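Local coordinates for origin of replication complex subunit 1B (Arabidopsis thaliana, PDB 5HH7), which binds replication origins as part of the origin recognition complex and reads the histone H3 tail through the BAH-PHD cassette that makes up this chain, at residues Y15-E20 against F26-D31; L139-E142 against V147-I150. All blocks are in the same frame, centred on the assembly; numbering follows the deposited sequence.

Contact 1. Residues Y15-E20 against F26-D31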
ATOM      1  N   TYR A  15     -15.416  22.313   6.123  1.00 45.27           N
ATOM      2  CA  TYR A  15     -15.148  21.099   5.357  1.00 46.48           C
ATOM      3  C   TYR A  15     -14.839  21.401   3.894  1.00 44.55           C
ATOM      4  O   TYR A  15     -15.378  22.344   3.318  1.00 44.46           O
ATOM      5  CB  TYR A  15     -16.325  20.123   5.458  1.00 41.62           C
ATOM      6  CG  TYR A  15     -16.402  19.388   6.777  1.00 43.79           C
ATOM      7  CD1 TYR A  15     -17.150  19.889   7.835  1.00 46.91           C
ATOM      8  CD2 TYR A  15     -15.727  18.187   6.962  1.00 43.32           C
ATOM      9  CE1 TYR A  15     -17.221  19.214   9.045  1.00 46.87           C
ATOM     10  CE2 TYR A  15     -15.794  17.507   8.165  1.00 44.83           C
ATOM     11  CZ  TYR A  15     -16.543  18.024   9.201  1.00 46.45           C
ATOM     12  OH  TYR A  15     -16.606  17.347  10.398  1.00 48.16           O
ATOM     13  N   TYR A  16     -13.966  20.590   3.305  1.00 39.40           N
ATOM     14  CA  TYR A  16     -13.557  20.757   1.917  1.00 39.15           C
ATOM     15  C   TYR A  16     -13.668  19.449   1.149  1.00 38.51           C
ATOM     16  O   TYR A  16     -13.460  18.369   1.708  1.00 36.40           O
ATOM     17  CB  TYR A  16     -12.108  21.241   1.842  1.00 46.55           C
ATOM     18  CG  TYR A  16     -11.875  22.627   2.395  1.00 51.87           C
ATOM     19  CD1 TYR A  16     -12.113  23.751   1.619  1.00 54.12           C
ATOM     20  CD2 TYR A  16     -11.402  22.810   3.687  1.00 55.36           C
ATOM     21  CE1 TYR A  16     -11.897  25.021   2.116  1.00 65.77           C
ATOM     22  CE2 TYR A  16     -11.181  24.078   4.194  1.00 59.98           C
ATOM     23  CZ  TYR A  16     -11.431  25.179   3.403  1.00 68.61           C
ATOM     24  OH  TYR A  16     -11.215  26.444   3.899  1.00 77.38           O
ATOM     25  N   ASN A  17     -13.981  19.543  -0.138  1.00 40.56           N
ATOM     26  CA  ASN A  17     -13.916  18.374  -1.002  1.00 42.68           C
ATOM     27  C   ASN A  17     -12.461  18.034  -1.295  1.00 44.36           C
ATOM     28  O   ASN A  17     -12.091  16.864  -1.400  1.00 40.15           O
ATOM     29  CB  ASN A  17     -14.681  18.600  -2.305  1.00 55.49           C
ATOM     30  CG  ASN A  17     -14.463  17.483  -3.304  1.00 62.25           C
ATOM     31  OD1 ASN A  17     -14.981  16.377  -3.140  1.00 68.58           O
ATOM     32  ND2 ASN A  17     -13.690  17.764  -4.345  1.00 62.80           N
ATOM     33  N   LYS A  18     -11.635  19.068  -1.422  1.00 40.33           N
ATOM     34  CA  LYS A  18     -10.204  18.859  -1.601  1.00 46.83           C
ATOM     35  C   LYS A  18      -9.357  19.984  -1.014  1.00 43.64           C
ATOM     36  O   LYS A  18      -9.799  21.129  -0.907  1.00 40.13           O
ATOM     37  CB  LYS A  18      -9.856  18.626  -3.074  1.00 59.28           C
ATOM     38  CG  LYS A  18     -10.181  19.778  -4.001  1.00 69.73           C
ATOM     39  CD  LYS A  18      -9.775  19.442  -5.427  1.00 77.98           C
ATOM     40  CE  LYS A  18     -10.142  20.559  -6.392  1.00 86.31           C
ATOM     41  NZ  LYS A  18     -11.610  20.811  -6.418  1.00 89.03           N
ATOM     42  N   VAL A  19      -8.130  19.634  -0.638  1.00 41.64           N
ATOM     43  CA  VAL A  19      -7.222  20.548   0.042  1.00 44.58           C
ATOM     44  C   VAL A  19      -5.810  20.394  -0.512  1.00 40.06           C
ATOM     45  O   VAL A  19      -5.316  19.274  -0.668  1.00 40.18           O
ATOM     46  CB  VAL A  19      -7.173  20.248   1.563  1.00 48.33           C
ATOM     47  CG1 VAL A  19      -6.034  21.007   2.233  1.00 49.75           C
ATOM     48  CG2 VAL A  19      -8.501  20.581   2.223  1.00 45.74           C
ATOM     49  N   GLU A  20      -5.161  21.512  -0.813  1.00 38.90           N
ATOM     50  CA  GLU A  20      -3.739  21.481  -1.125  1.00 45.80           C
ATOM     51  C   GLU A  20      -2.944  21.617   0.168  1.00 43.22           C
ATOM     52  O   GLU A  20      -3.022  22.638   0.852  1.00 42.64           O
ATOM     53  CB  GLU A  20      -3.360  22.584  -2.113  1.00 50.81           C
ATOM     54  CG  GLU A  20      -1.896  22.549  -2.527  1.00 59.89           C
ATOM     55  CD  GLU A  20      -1.597  23.456  -3.707  1.00 79.75           C
ATOM     56  OE1 GLU A  20      -0.857  24.446  -3.523  1.00 85.02           O
ATOM     57  OE2 GLU A  20      -2.094  23.173  -4.818  1.00 87.31           O
ATOM     58  N   PHE A  26      -4.951  16.768  -1.885  1.00 32.43           N
ATOM     59  CA  PHE A  26      -5.648  15.646  -1.268  1.00 32.38           C
ATOM     60  C   PHE A  26      -7.149  15.801  -1.468  1.00 33.24           C
ATOM     61  O   PHE A  26      -7.693  16.893  -1.323  1.00 39.09           O
ATOM     62  CB  PHE A  26      -5.312  15.547   0.223  1.00 32.84           C
ATOM     63  CG  PHE A  26      -3.870  15.225   0.498  1.00 29.13           C
ATOM     64  CD1 PHE A  26      -3.441  13.910   0.564  1.00 27.93           C
ATOM     65  CD2 PHE A  26      -2.943  16.236   0.685  1.00 32.96           C
ATOM     66  CE1 PHE A  26      -2.114  13.610   0.816  1.00 25.46           C
ATOM     67  CE2 PHE A  26      -1.615  15.942   0.935  1.00 32.06           C
ATOM     68  CZ  PHE A  26      -1.200  14.629   1.001  1.00 26.22           C
ATOM     69  N   GLU A  27      -7.812  14.698  -1.801  1.00 33.49           N
ATOM     70  CA  GLU A  27      -9.225  14.725  -2.149  1.00 35.34           C
ATOM     71  C   GLU A  27      -9.961  13.605  -1.424  1.00 32.53           C
ATOM     72  O   GLU A  27      -9.378  12.561  -1.137  1.00 31.31           O
ATOM     73  CB  GLU A  27      -9.379  14.572  -3.665  1.00 38.32           C
ATOM     74  CG  GLU A  27     -10.803  14.636  -4.182  1.00 48.83           C
ATOM     75  CD  GLU A  27     -10.861  14.796  -5.692  1.00 58.88           C
ATOM     76  OE1 GLU A  27      -9.794  14.742  -6.337  1.00 59.15           O
ATOM     77  OE2 GLU A  27     -11.972  14.980  -6.231  1.00 61.86           O
ATOM     78  N   ILE A  28     -11.233  13.831  -1.109  1.00 33.57           N
ATOM     79  CA  ILE A  28     -12.070  12.786  -0.531  1.00 35.28           C
ATOM     80  C   ILE A  28     -12.012  11.544  -1.412  1.00 36.67           C
ATOM     81  O   ILE A  28     -12.194  11.625  -2.626  1.00 35.12           O
ATOM     82  CB  ILE A  28     -13.536  13.241  -0.399  1.00 36.84           C
ATOM     83  CG1 ILE A  28     -13.651  14.399   0.594  1.00 41.42           C
ATOM     84  CG2 ILE A  28     -14.419  12.080   0.037  1.00 41.78           C
ATOM     85  CD1 ILE A  28     -15.052  14.979   0.698  1.00 43.73           C
ATOM     86  N   GLY A  29     -11.732  10.400  -0.797  1.00 34.57           N
ATOM     87  CA  GLY A  29     -11.644   9.152  -1.532  1.00 35.63           C
ATOM     88  C   GLY A  29     -10.214   8.735  -1.816  1.00 30.81           C
ATOM     89  O   GLY A  29      -9.965   7.602  -2.226  1.00 31.20           O
ATOM     90  N   ASP A  30      -9.273   9.654  -1.608  1.00 28.09           N
ATOM     91  CA  ASP A  30      -7.856   9.331  -1.749  1.00 29.18           C
ATOM     92  C   ASP A  30      -7.435   8.304  -0.705  1.00 27.12           C
ATOM     93  O   ASP A  30      -8.006   8.244   0.379  1.00 29.09           O
ATOM     94  CB  ASP A  30      -6.982  10.580  -1.592  1.00 27.33           C
ATOM     95  CG  ASP A  30      -6.965  11.450  -2.835  1.00 32.97           C
ATOM     96  OD1 ASP A  30      -7.587  11.069  -3.849  1.00 30.53           O
ATOM     97  OD2 ASP A  30      -6.307  12.514  -2.797  1.00 31.56           O
ATOM     98  N   ASP A  31      -6.429   7.505  -1.044  1.00 24.73           N
ATOM     99  CA  ASP A  31      -5.819   6.574  -0.103  1.00 24.08           C
ATOM    100  C   ASP A  31      -4.426   7.084   0.261  1.00 25.03           C
ATOM    101  O   ASP A  31      -3.676   7.526  -0.613  1.00 25.04           O
ATOM    102  CB  ASP A  31      -5.738   5.180  -0.726  1.00 24.90           C
ATOM    103  CG  ASP A  31      -7.106   4.625  -1.089  1.00 32.90           C
ATOM    104  OD1 ASP A  31      -7.976   4.556  -0.195  1.00 28.49           O
ATOM    105  OD2 ASP A  31      -7.316   4.277  -2.272  1.00 33.80           O
TER

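Contact 2. Residues L139-E142 against V147-I150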
ATOM      1  N   LEU A 139     -12.228  16.107   4.822  1.00 31.04           N
ATOM      2  CA  LEU A 139     -11.122  17.036   5.032  1.00 30.68           C
ATOM      3  C   LEU A 139     -11.692  18.329   5.588  1.00 35.53           C
ATOM      4  O   LEU A 139     -12.727  18.802   5.120  1.00 38.14           O
ATOM      5  CB  LEU A 139     -10.397  17.344   3.721  1.00 32.08           C
ATOM      6  CG  LEU A 139      -9.703  16.215   2.961  1.00 35.58           C
ATOM      7  CD1 LEU A 139     -10.397  15.990   1.630  1.00 38.23           C
ATOM      8  CD2 LEU A 139      -8.225  16.534   2.757  1.00 30.85           C
ATOM      9  N   TRP A 140     -11.026  18.910   6.579  1.00 34.64           N
ATOM     10  CA  TRP A 140     -11.486  20.189   7.108  1.00 33.92           C
ATOM     11  C   TRP A 140     -10.391  21.030   7.747  1.00 36.06           C
ATOM     12  O   TRP A 140      -9.342  20.521   8.150  1.00 34.98           O
ATOM     13  CB  TRP A 140     -12.637  19.995   8.101  1.00 34.58           C
ATOM     14  CG  TRP A 140     -12.216  19.526   9.464  1.00 35.87           C
ATOM     15  CD1 TRP A 140     -11.872  20.306  10.533  1.00 38.74           C
ATOM     16  CD2 TRP A 140     -12.115  18.168   9.909  1.00 32.03           C
ATOM     17  NE1 TRP A 140     -11.555  19.516  11.612  1.00 41.35           N
ATOM     18  CE2 TRP A 140     -11.697  18.200  11.256  1.00 33.86           C
ATOM     19  CE3 TRP A 140     -12.332  16.929   9.299  1.00 33.11           C
ATOM     20  CZ2 TRP A 140     -11.494  17.040  12.003  1.00 32.40           C
ATOM     21  CZ3 TRP A 140     -12.133  15.777  10.042  1.00 29.04           C
ATOM     22  CH2 TRP A 140     -11.715  15.841  11.379  1.00 31.58           C
ATOM     23  N   LYS A 141     -10.655  22.328   7.828  1.00 40.39           N
ATOM     24  CA  LYS A 141      -9.810  23.240   8.570  1.00 43.03           C
ATOM     25  C   LYS A 141     -10.478  23.516   9.909  1.00 42.99           C
ATOM     26  O   LYS A 141     -11.649  23.890   9.963  1.00 43.18           O
ATOM     27  CB  LYS A 141      -9.620  24.547   7.797  1.00 50.12           C
ATOM     28  CG  LYS A 141      -8.700  25.543   8.482  1.00 52.94           C
ATOM     29  CD  LYS A 141      -8.475  26.775   7.619  1.00 58.20           C
ATOM     30  CE  LYS A 141      -9.780  27.498   7.332  1.00 65.82           C
ATOM     31  NZ  LYS A 141      -9.561  28.735   6.529  1.00 73.13           N
ATOM     32  N   GLU A 142      -9.733  23.308  10.988  1.00 37.27           N
ATOM     33  CA  GLU A 142     -10.225  23.605  12.324  1.00 41.31           C
ATOM     34  C   GLU A 142     -10.228  25.122  12.505  1.00 46.04           C
ATOM     35  O   GLU A 142      -9.187  25.765  12.393  1.00 47.50           O
ATOM     36  CB  GLU A 142      -9.329  22.931  13.368  1.00 46.98           C
ATOM     37  CG  GLU A 142      -9.876  22.936  14.787  1.00 53.71           C
ATOM     38  CD  GLU A 142     -10.957  21.891  15.012  1.00 52.83           C
ATOM     39  OE1 GLU A 142     -11.064  20.950  14.197  1.00 50.54           O
ATOM     40  OE2 GLU A 142     -11.695  22.008  16.013  1.00 50.60           O
ATOM     41  N   VAL A 147      -5.705  24.700  11.736  1.00 42.94           N
ATOM     42  CA  VAL A 147      -5.051  23.429  11.428  1.00 41.21           C
ATOM     43  C   VAL A 147      -5.936  22.538  10.559  1.00 40.03           C
ATOM     44  O   VAL A 147      -7.136  22.419  10.803  1.00 42.68           O
ATOM     45  CB  VAL A 147      -4.669  22.676  12.720  1.00 39.81           C
ATOM     46  CG1 VAL A 147      -4.099  21.295  12.402  1.00 35.92           C
ATOM     47  CG2 VAL A 147      -3.679  23.498  13.536  1.00 44.39           C
ATOM     48  N   TYR A 148      -5.341  21.922   9.540  1.00 32.57           N
ATOM     49  CA  TYR A 148      -6.071  21.022   8.651  1.00 35.58           C
ATOM     50  C   TYR A 148      -6.077  19.577   9.152  1.00 35.58           C
ATOM     51  O   TYR A 148      -5.073  19.071   9.656  1.00 32.49           O
ATOM     52  CB  TYR A 148      -5.512  21.092   7.228  1.00 34.63           C
ATOM     53  CG  TYR A 148      -5.993  22.298   6.451  1.00 41.59           C
ATOM     54  CD1 TYR A 148      -5.401  23.542   6.626  1.00 48.37           C
ATOM     55  CD2 TYR A 148      -7.044  22.193   5.549  1.00 41.38           C
ATOM     56  CE1 TYR A 148      -5.839  24.650   5.920  1.00 49.91           C
ATOM     57  CE2 TYR A 148      -7.489  23.295   4.837  1.00 46.13           C
ATOM     58  CZ  TYR A 148      -6.885  24.521   5.027  1.00 49.27           C
ATOM     59  OH  TYR A 148      -7.326  25.619   4.323  1.00 50.73           O
ATOM     60  N   TRP A 149      -7.225  18.924   8.996  1.00 32.45           N
ATOM     61  CA  TRP A 149      -7.439  17.567   9.481  1.00 30.21           C
ATOM     62  C   TRP A 149      -8.121  16.733   8.409  1.00 32.45           C
ATOM     63  O   TRP A 149      -8.694  17.271   7.463  1.00 34.08           O
ATOM     64  CB  TRP A 149      -8.367  17.579  10.696  1.00 32.90           C
ATOM     65  CG  TRP A 149      -7.805  18.145  11.960  1.00 35.14           C
ATOM     66  CD1 TRP A 149      -7.572  19.462  12.244  1.00 34.20           C
ATOM     67  CD2 TRP A 149      -7.448  17.411  13.137  1.00 35.12           C
ATOM     68  NE1 TRP A 149      -7.072  19.588  13.518  1.00 39.47           N
ATOM     69  CE2 TRP A 149      -6.986  18.344  14.087  1.00 39.89           C
ATOM     70  CE3 TRP A 149      -7.460  16.052  13.474  1.00 34.86           C
ATOM     71  CZ2 TRP A 149      -6.544  17.964  15.353  1.00 42.58           C
ATOM     72  CZ3 TRP A 149      -7.020  15.675  14.730  1.00 37.43           C
ATOM     73  CH2 TRP A 149      -6.568  16.628  15.655  1.00 36.62           C
ATOM     74  N   ILE A 150      -8.070  15.416   8.572  1.00 30.22           N
ATOM     75  CA  ILE A 150      -8.921  14.522   7.800  1.00 28.22           C
ATOM     76  C   ILE A 150      -9.669  13.591   8.739  1.00 28.34           C
ATOM     77  O   ILE A 150      -9.249  13.376   9.878  1.00 31.06           O
ATOM     78  CB  ILE A 150      -8.114  13.622   6.824  1.00 26.87           C
ATOM     79  CG1 ILE A 150      -7.142  12.725   7.599  1.00 28.83           C
ATOM     80  CG2 ILE A 150      -7.390  14.453   5.773  1.00 29.79           C
ATOM     81  CD1 ILE A 150      -6.552  11.586   6.782  1.00 28.05           C
TER

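Contact 1. Residues Y15-E20 against F26-D31
Val19 and Phe26 face each other as an antiparallel hydrogen-bonded pair, each giving its N-H to the other's carbonyl. Phe26 N reaches Val19 O at 2.8 Å, and Val19 N reaches Phe26 O at 2.9 Å. Phe26 O also takes a CA-H...O contact from Lys18 CA at 3.2 Å. Two residues on, Ile28 N donates its hydrogen to Asn17 O over 3.2 Å, so the ladder runs one step past strand 24-27. Between these rungs Lys18 and Glu27 form the non-hydrogen-bonded pair, their CB atoms 4.1 Å apart. Glu27 N therefore turns away from the partner strand and is taken by Asp30 OD2 at 2.8 Å, met from above the carboxylate plane. Asp30 N returns a bond to Glu27 O, closing a type II turn from Glu27 to Asp30 with Gly29 at its third position. Asp30 OD2 is bonded to His191 NE2 as well. Asn17 lies alongside Glu27, its CG turned opposite the backbone N (chi1 172°), with amide and carboxylate planes 81° apart; ND2 and OE2 stay 3.8 Å apart, too far for a bond. Ile28 crosses Asn17 at about a right angle and lays CG1 3.5 Å from Asn17 O. The hairpin of strands 18-21 and 24-27 turns Val19 and Phe26 inward onto Met185, while Val19 and Ile28 also rest on Leu139 of strand 132-142. The Phe26 ring meets that of His191 on strand 188-195.

Contact 2. Residues L139-E142 against V147-I150
Strands 139-142 and 148-150 run antiparallel, their axes 4.7 Å apart at closest and their directions 145° apart. Trp140 and Trp149 form the hydrogen-bonded pair, linked by Trp149 N to Trp140 O and by Trp140 N to Trp149 O; Glu142 N adds a bond to Val147 O at 2.8 Å. The two tryptophans share one face of the sheet. CG of Trp140 sits between its backbone N and carbonyl carbon (chi1 77°), which swings the indole toward the neighbouring strand, over Trp149 CB. There Trp149 CB presses on the six-membered ring of Trp140, 3.6 Å from its centroid. The indole planes are almost parallel, 6° apart, but slid so far that they barely overlap, with the centroids of the five-membered rings 5.2 Å apart. Glu142, bent at chi2, brings OE1 to the indole edge, where it accepts the N-H of Trp140 NE1, 3.0 Å away and in the ring plane, and helps fix the ring's rotation. Arg13 adds a cation-pi contact to Trp140. On the other face Lys141 lays its aliphatic chain over the Tyr148 ring, CB 4.0 Å from the centroid, and Leu139 CD2 meets Ile150 CG2 at 3.8 Å. This is a beta hairpin, whose cross-strand side-chain pairs line up on alternating faces of the BAH domain's curved sheet.

How the contacts relate
Contact 1 closes before contact 2 opens along the chain, yet their centres are only about 10 Å apart and they meet directly. Strand 13-16 pairs antiparallel with strand 132-142, and the probable hydrogen bond from Tyr16 N to Leu139 O, 2.8 Å, ties residues 15-20 to the hairpin of contact 2. Leu139 of contact 2 is the main meeting point: its CD1 lies 3.6 Å from both Asn17 O and Ile28 N, the two ends of the last rung of contact 1. The Tyr15 ring also meets the Trp140 indole. Both contacts are structural packing away from the zinc sites and the mapped H3-binding regions: contact 1 is the small N-terminal hairpin, contact 2 a hairpin of the BAH sheet, and the Leu139 contacts join the two.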